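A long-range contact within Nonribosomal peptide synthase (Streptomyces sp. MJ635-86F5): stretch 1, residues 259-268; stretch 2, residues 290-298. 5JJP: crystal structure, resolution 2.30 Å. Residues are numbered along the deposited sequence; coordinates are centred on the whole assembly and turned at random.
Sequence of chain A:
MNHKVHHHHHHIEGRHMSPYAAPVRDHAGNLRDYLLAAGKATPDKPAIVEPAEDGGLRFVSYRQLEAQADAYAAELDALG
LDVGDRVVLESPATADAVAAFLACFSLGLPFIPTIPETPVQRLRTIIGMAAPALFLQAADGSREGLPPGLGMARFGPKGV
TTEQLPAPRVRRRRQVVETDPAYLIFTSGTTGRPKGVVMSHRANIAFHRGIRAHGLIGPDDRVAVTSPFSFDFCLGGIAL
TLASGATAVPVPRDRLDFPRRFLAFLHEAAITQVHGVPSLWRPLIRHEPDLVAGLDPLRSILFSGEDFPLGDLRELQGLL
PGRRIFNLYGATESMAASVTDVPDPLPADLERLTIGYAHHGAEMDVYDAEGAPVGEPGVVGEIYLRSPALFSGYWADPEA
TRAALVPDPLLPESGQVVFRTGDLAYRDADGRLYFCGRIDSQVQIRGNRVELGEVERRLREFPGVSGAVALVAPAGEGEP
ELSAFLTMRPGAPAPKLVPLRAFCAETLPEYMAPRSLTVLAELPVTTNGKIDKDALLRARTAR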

ATOM      1  N   PRO A 259      -2.924  13.910  19.882  1.00 31.18           N
ATOM      2  CA  PRO A 259      -4.313  14.094  19.506  1.00 29.41           C
ATOM      3  C   PRO A 259      -4.750  15.454  19.027  1.00 32.63           C
ATOM      4  O   PRO A 259      -5.429  15.544  18.006  1.00 40.09           O
ATOM      5  CB  PRO A 259      -5.086  13.707  20.756  1.00 31.47           C
ATOM      6  CG  PRO A 259      -4.228  12.647  21.361  1.00 31.52           C
ATOM      7  CD  PRO A 259      -2.806  13.051  21.069  1.00 33.14           C
ATOM      8  N   ARG A 260      -4.402  16.509  19.727  1.00 32.97           N
ATOM      9  CA  ARG A 260      -4.881  17.822  19.364  1.00 36.27           C
ATOM     10  C   ARG A 260      -4.181  18.250  18.112  1.00 34.78           C
ATOM     11  O   ARG A 260      -4.769  18.906  17.274  1.00 34.70           O
ATOM     12  CB  ARG A 260      -4.630  18.846  20.479  1.00 41.21           C
ATOM     13  CG  ARG A 260      -5.827  19.045  21.428  1.00 47.91           C
ATOM     14  CD  ARG A 260      -5.542  19.983  22.652  1.00 54.89           C
ATOM     15  NE  ARG A 260      -6.652  20.897  22.969  1.00 57.84           N
ATOM     16  CZ  ARG A 260      -7.675  20.630  23.788  1.00 53.54           C
ATOM     17  NH1 ARG A 260      -7.796  19.453  24.411  1.00 55.06           N
ATOM     18  NH2 ARG A 260      -8.600  21.557  23.984  1.00 50.90           N
ATOM     19  N   ARG A 261      -2.912  17.878  17.998  1.00 35.29           N
ATOM     20  CA  ARG A 261      -2.097  18.223  16.835  1.00 35.66           C
ATOM     21  C   ARG A 261      -2.546  17.472  15.593  1.00 31.76           C
ATOM     22  O   ARG A 261      -2.503  18.009  14.485  1.00 28.56           O
ATOM     23  CB  ARG A 261      -0.624  17.923  17.102  1.00 41.95           C
ATOM     24  CG  ARG A 261       0.216  19.146  17.433  1.00 49.09           C
ATOM     25  CD  ARG A 261       1.336  18.751  18.406  1.00 54.62           C
ATOM     26  NE  ARG A 261       2.580  18.153  17.911  1.00 60.44           N
ATOM     27  CZ  ARG A 261       3.767  18.756  17.837  1.00 60.26           C
ATOM     28  NH1 ARG A 261       3.923  20.046  18.127  1.00 65.29           N
ATOM     29  NH2 ARG A 261       4.814  18.057  17.411  1.00 55.66           N
ATOM     30  N   PHE A 262      -3.008  16.247  15.794  1.00 26.47           N
ATOM     31  CA  PHE A 262      -3.479  15.428  14.696  1.00 24.61           C
ATOM     32  C   PHE A 262      -4.785  16.009  14.166  1.00 23.66           C
ATOM     33  O   PHE A 262      -4.946  16.185  12.959  1.00 23.63           O
ATOM     34  CB  PHE A 262      -3.706  13.975  15.152  1.00 21.93           C
ATOM     35  CG  PHE A 262      -4.343  13.119  14.125  1.00 21.26           C
ATOM     36  CD1 PHE A 262      -3.750  12.967  12.866  1.00 21.22           C
ATOM     37  CD2 PHE A 262      -5.514  12.425  14.396  1.00 23.06           C
ATOM     38  CE1 PHE A 262      -4.322  12.159  11.909  1.00 20.47           C
ATOM     39  CE2 PHE A 262      -6.099  11.631  13.425  1.00 22.30           C
ATOM     40  CZ  PHE A 262      -5.495  11.503  12.181  1.00 21.93           C
ATOM     41  N   LEU A 263      -5.719  16.261  15.072  1.00 22.75           N
ATOM     42  CA  LEU A 263      -7.030  16.828  14.718  1.00 22.40           C
ATOM     43  C   LEU A 263      -6.913  18.177  14.068  1.00 22.17           C
ATOM     44  O   LEU A 263      -7.576  18.418  13.083  1.00 24.42           O
ATOM     45  CB  LEU A 263      -7.968  16.853  15.922  1.00 23.68           C
ATOM     46  CG  LEU A 263      -8.306  15.449  16.459  1.00 24.51           C
ATOM     47  CD1 LEU A 263      -8.926  15.486  17.838  1.00 25.84           C
ATOM     48  CD2 LEU A 263      -9.231  14.706  15.524  1.00 25.44           C
ATOM     49  N   ALA A 264      -5.977  19.020  14.509  1.00 21.86           N
ATOM     50  CA  ALA A 264      -5.775  20.333  13.881  1.00 20.83           C
ATOM     51  C   ALA A 264      -5.247  20.162  12.457  1.00 23.27           C
ATOM     52  O   ALA A 264      -5.602  20.912  11.555  1.00 21.80           O
ATOM     53  CB  ALA A 264      -4.791  21.168  14.673  1.00 20.75           C
ATOM     54  N   PHE A 265      -4.400  19.143  12.265  1.00 23.85           N
ATOM     55  CA  PHE A 265      -3.835  18.862  10.959  1.00 23.03           C
ATOM     56  C   PHE A 265      -4.934  18.447   9.989  1.00 20.93           C
ATOM     57  O   PHE A 265      -4.910  18.846   8.870  1.00 23.29           O
ATOM     58  CB  PHE A 265      -2.752  17.774  11.071  1.00 25.39           C
ATOM     59  CG  PHE A 265      -2.014  17.519   9.795  1.00 24.58           C
ATOM     60  CD1 PHE A 265      -1.079  18.416   9.348  1.00 25.48           C
ATOM     61  CD2 PHE A 265      -2.256  16.362   9.048  1.00 26.46           C
ATOM     62  CE1 PHE A 265      -0.400  18.189   8.164  1.00 27.23           C
ATOM     63  CE2 PHE A 265      -1.562  16.122   7.873  1.00 25.37           C
ATOM     64  CZ  PHE A 265      -0.634  17.035   7.434  1.00 25.61           C
ATOM     65  N   LEU A 266      -5.888  17.644  10.427  1.00 21.60           N
ATOM     66  CA  LEU A 266      -6.977  17.244   9.543  1.00 22.35           C
ATOM     67  C   LEU A 266      -7.796  18.447   9.084  1.00 22.98           C
ATOM     68  O   LEU A 266      -8.266  18.455   7.962  1.00 22.69           O
ATOM     69  CB  LEU A 266      -7.917  16.223  10.191  1.00 22.98           C
ATOM     70  CG  LEU A 266      -7.287  14.923  10.703  1.00 24.61           C
ATOM     71  CD1 LEU A 266      -8.389  13.979  11.163  1.00 24.83           C
ATOM     72  CD2 LEU A 266      -6.413  14.228   9.666  1.00 22.10           C
ATOM     73  N   HIS A 267      -7.946  19.461   9.935  1.00 24.10           N
ATOM     74  CA  HIS A 267      -8.495  20.764   9.486  1.00 24.89           C
ATOM     75  C   HIS A 267      -7.549  21.539   8.625  1.00 22.86           C
ATOM     76  O   HIS A 267      -7.914  21.993   7.580  1.00 24.57           O
ATOM     77  CB  HIS A 267      -8.856  21.666  10.699  1.00 25.85           C
ATOM     78  CG  HIS A 267     -10.135  21.296  11.350  1.00 26.75           C
ATOM     79  ND1 HIS A 267     -11.354  21.719  10.860  1.00 31.64           N
ATOM     80  CD2 HIS A 267     -10.404  20.517  12.430  1.00 28.05           C
ATOM     81  CE1 HIS A 267     -12.318  21.238  11.638  1.00 33.28           C
ATOM     82  NE2 HIS A 267     -11.765  20.523  12.608  1.00 28.10           N
ATOM     83  N   GLU A 268      -6.314  21.709   9.069  1.00 22.81           N
ATOM     84  CA  GLU A 268      -5.360  22.521   8.296  1.00 24.27           C
ATOM     85  C   GLU A 268      -5.278  22.040   6.867  1.00 22.39           C
ATOM     86  O   GLU A 268      -5.330  22.842   5.935  1.00 23.63           O
ATOM     87  CB  GLU A 268      -3.961  22.509   8.938  1.00 28.12           C
ATOM     88  CG  GLU A 268      -3.060  23.660   8.492  1.00 31.84           C
ATOM     89  CD  GLU A 268      -1.590  23.537   8.960  1.00 35.86           C
ATOM     90  OE1 GLU A 268      -1.225  22.615   9.740  1.00 40.96           O
ATOM     91  OE2 GLU A 268      -0.776  24.388   8.536  1.00 41.08           O
ATOM     92  N   ASP A 290     -15.141  16.148  21.364  1.00 40.55           N
ATOM     93  CA  ASP A 290     -15.730  17.323  20.747  1.00 42.91           C
ATOM     94  C   ASP A 290     -14.961  17.765  19.531  1.00 41.90           C
ATOM     95  O   ASP A 290     -15.552  18.208  18.552  1.00 39.22           O
ATOM     96  CB  ASP A 290     -15.795  18.493  21.720  1.00 50.70           C
ATOM     97  CG  ASP A 290     -16.822  18.279  22.827  1.00 58.40           C
ATOM     98  OD1 ASP A 290     -17.788  17.510  22.618  1.00 59.02           O
ATOM     99  OD2 ASP A 290     -16.666  18.900  23.905  1.00 63.05           O
ATOM    100  N   LEU A 291     -13.640  17.659  19.573  1.00 38.97           N
ATOM    101  CA  LEU A 291     -12.855  17.995  18.380  1.00 38.22           C
ATOM    102  C   LEU A 291     -13.076  16.982  17.240  1.00 32.98           C
ATOM    103  O   LEU A 291     -13.144  17.361  16.060  1.00 28.62           O
ATOM    104  CB  LEU A 291     -11.381  18.131  18.738  1.00 41.13           C
ATOM    105  CG  LEU A 291     -11.062  19.260  19.751  1.00 43.12           C
ATOM    106  CD1 LEU A 291      -9.578  19.258  20.081  1.00 41.21           C
ATOM    107  CD2 LEU A 291     -11.486  20.612  19.206  1.00 44.43           C
ATOM    108  N   VAL A 292     -13.244  15.712  17.589  1.00 29.08           N
ATOM    109  CA  VAL A 292     -13.555  14.686  16.585  1.00 29.29           C
ATOM    110  C   VAL A 292     -14.868  15.032  15.887  1.00 26.43           C
ATOM    111  O   VAL A 292     -14.941  15.090  14.665  1.00 26.32           O
ATOM    112  CB  VAL A 292     -13.632  13.280  17.215  1.00 28.02           C
ATOM    113  CG1 VAL A 292     -14.215  12.275  16.236  1.00 27.15           C
ATOM    114  CG2 VAL A 292     -12.250  12.844  17.690  1.00 27.52           C
ATOM    115  N   ALA A 293     -15.899  15.266  16.683  1.00 25.16           N
ATOM    116  CA  ALA A 293     -17.204  15.724  16.193  1.00 24.98           C
ATOM    117  C   ALA A 293     -17.128  16.960  15.354  1.00 22.58           C
ATOM    118  O   ALA A 293     -17.977  17.184  14.524  1.00 22.81           O
ATOM    119  CB  ALA A 293     -18.159  15.973  17.377  1.00 25.04           C
ATOM    120  N   GLY A 294     -16.096  17.756  15.553  1.00 22.16           N
ATOM    121  CA  GLY A 294     -15.929  19.012  14.807  1.00 22.71           C
ATOM    122  C   GLY A 294     -15.144  18.920  13.518  1.00 23.13           C
ATOM    123  O   GLY A 294     -14.904  19.951  12.883  1.00 22.43           O
ATOM    124  N   LEU A 295     -14.746  17.701  13.123  1.00 23.18           N
ATOM    125  CA  LEU A 295     -14.035  17.488  11.831  1.00 24.06           C
ATOM    126  C   LEU A 295     -14.958  17.653  10.616  1.00 23.63           C
ATOM    127  O   LEU A 295     -15.354  16.674   9.964  1.00 22.78           O
ATOM    128  CB  LEU A 295     -13.384  16.109  11.778  1.00 22.93           C
ATOM    129  CG  LEU A 295     -12.283  15.872  12.807  1.00 21.79           C
ATOM    130  CD1 LEU A 295     -12.021  14.379  12.906  1.00 22.87           C
ATOM    131  CD2 LEU A 295     -11.035  16.605  12.416  1.00 21.56           C
ATOM    132  N   ASP A 296     -15.279  18.902  10.301  1.00 22.94           N
ATOM    133  CA  ASP A 296     -16.258  19.189   9.264  1.00 23.74           C
ATOM    134  C   ASP A 296     -15.866  18.724   7.867  1.00 21.69           C
ATOM    135  O   ASP A 296     -16.738  18.289   7.100  1.00 22.94           O
ATOM    136  CB  ASP A 296     -16.628  20.687   9.270  1.00 27.56           C
ATOM    137  CG  ASP A 296     -17.452  21.072  10.500  1.00 31.91           C
ATOM    138  OD1 ASP A 296     -18.242  20.227  10.993  1.00 28.92           O
ATOM    139  OD2 ASP A 296     -17.334  22.225  10.963  1.00 44.43           O
ATOM    140  N   PRO A 297     -14.583  18.822   7.506  1.00 18.84           N
ATOM    141  CA  PRO A 297     -14.248  18.463   6.114  1.00 18.51           C
ATOM    142  C   PRO A 297     -14.219  16.983   5.843  1.00 17.62           C
ATOM    143  O   PRO A 297     -14.296  16.561   4.670  1.00 21.94           O
ATOM    144  CB  PRO A 297     -12.835  19.040   5.927  1.00 18.05           C
ATOM    145  CG  PRO A 297     -12.702  20.043   7.010  1.00 18.16           C
ATOM    146  CD  PRO A 297     -13.500  19.544   8.155  1.00 17.25           C
ATOM    147  N   LEU A 298     -14.176  16.195   6.901  1.00 17.71           N
ATOM    148  CA  LEU A 298     -14.019  14.746   6.797  1.00 16.79           C
ATOM    149  C   LEU A 298     -15.318  14.101   6.319  1.00 16.07           C
ATOM    150  O   LEU A 298     -16.339  14.256   6.967  1.00 16.26           O
ATOM    151  CB  LEU A 298     -13.625  14.158   8.153  1.00 15.99           C
ATOM    152  CG  LEU A 298     -13.271  12.666   8.187  1.00 16.56           C
ATOM    153  CD1 LEU A 298     -12.032  12.404   7.374  1.00 17.64           C
ATOM    154  CD2 LEU A 298     -13.048  12.148   9.588  1.00 16.65           C
TER

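The helix of residues 259-268 packs against a stretch that runs from a helix into a loop, burying about 450 Å² in all. Residues three and four apart, Leu263, Leu266 and His267, lie on the same flank of the first helix, so each can meet the second stretch. Leu263 is the central bump. Leu263 CD1 lies 3.7 Å from Leu291 CB, while Leu263 CD2 lies 3.8 Å from Leu295 CD1 and 4.2 Å from Val292 CG2; the fork of the leucine thus enters a hollow lined by three apolar side chains. Leucine suits this place because its forked end can fill a wide hollow: CD1 lies toward Leu291, CD2 toward Leu295, and both are near Val292.

Leu295 returns the fit. Its CB points sideways, but its branched end, well shaped for a recess between helix side chains, reaches into a hollow formed by Leu263, Leu266 and His267, with Leu295 CD2 3.8 Å from Leu266 CB and 4.0 Å from His267 CD2. Toward the start of the helix, Leu291 CD1 lies 4.0 Å from Arg260 CG and covers one face of the guanidinium, a flat surface that tolerates a methyl.

At the other end the flat His267 ring fits against the turning backbone, where an imidazole can lie close and present its polar edge to a carbonyl. Gly294 O approaches that edge, 3.1 Å from His267 CE1 and 3.2 Å from His267 NE2, while Pro297 CD lies 4.0 Å from His267 CE1, at an oblique angle to the ring.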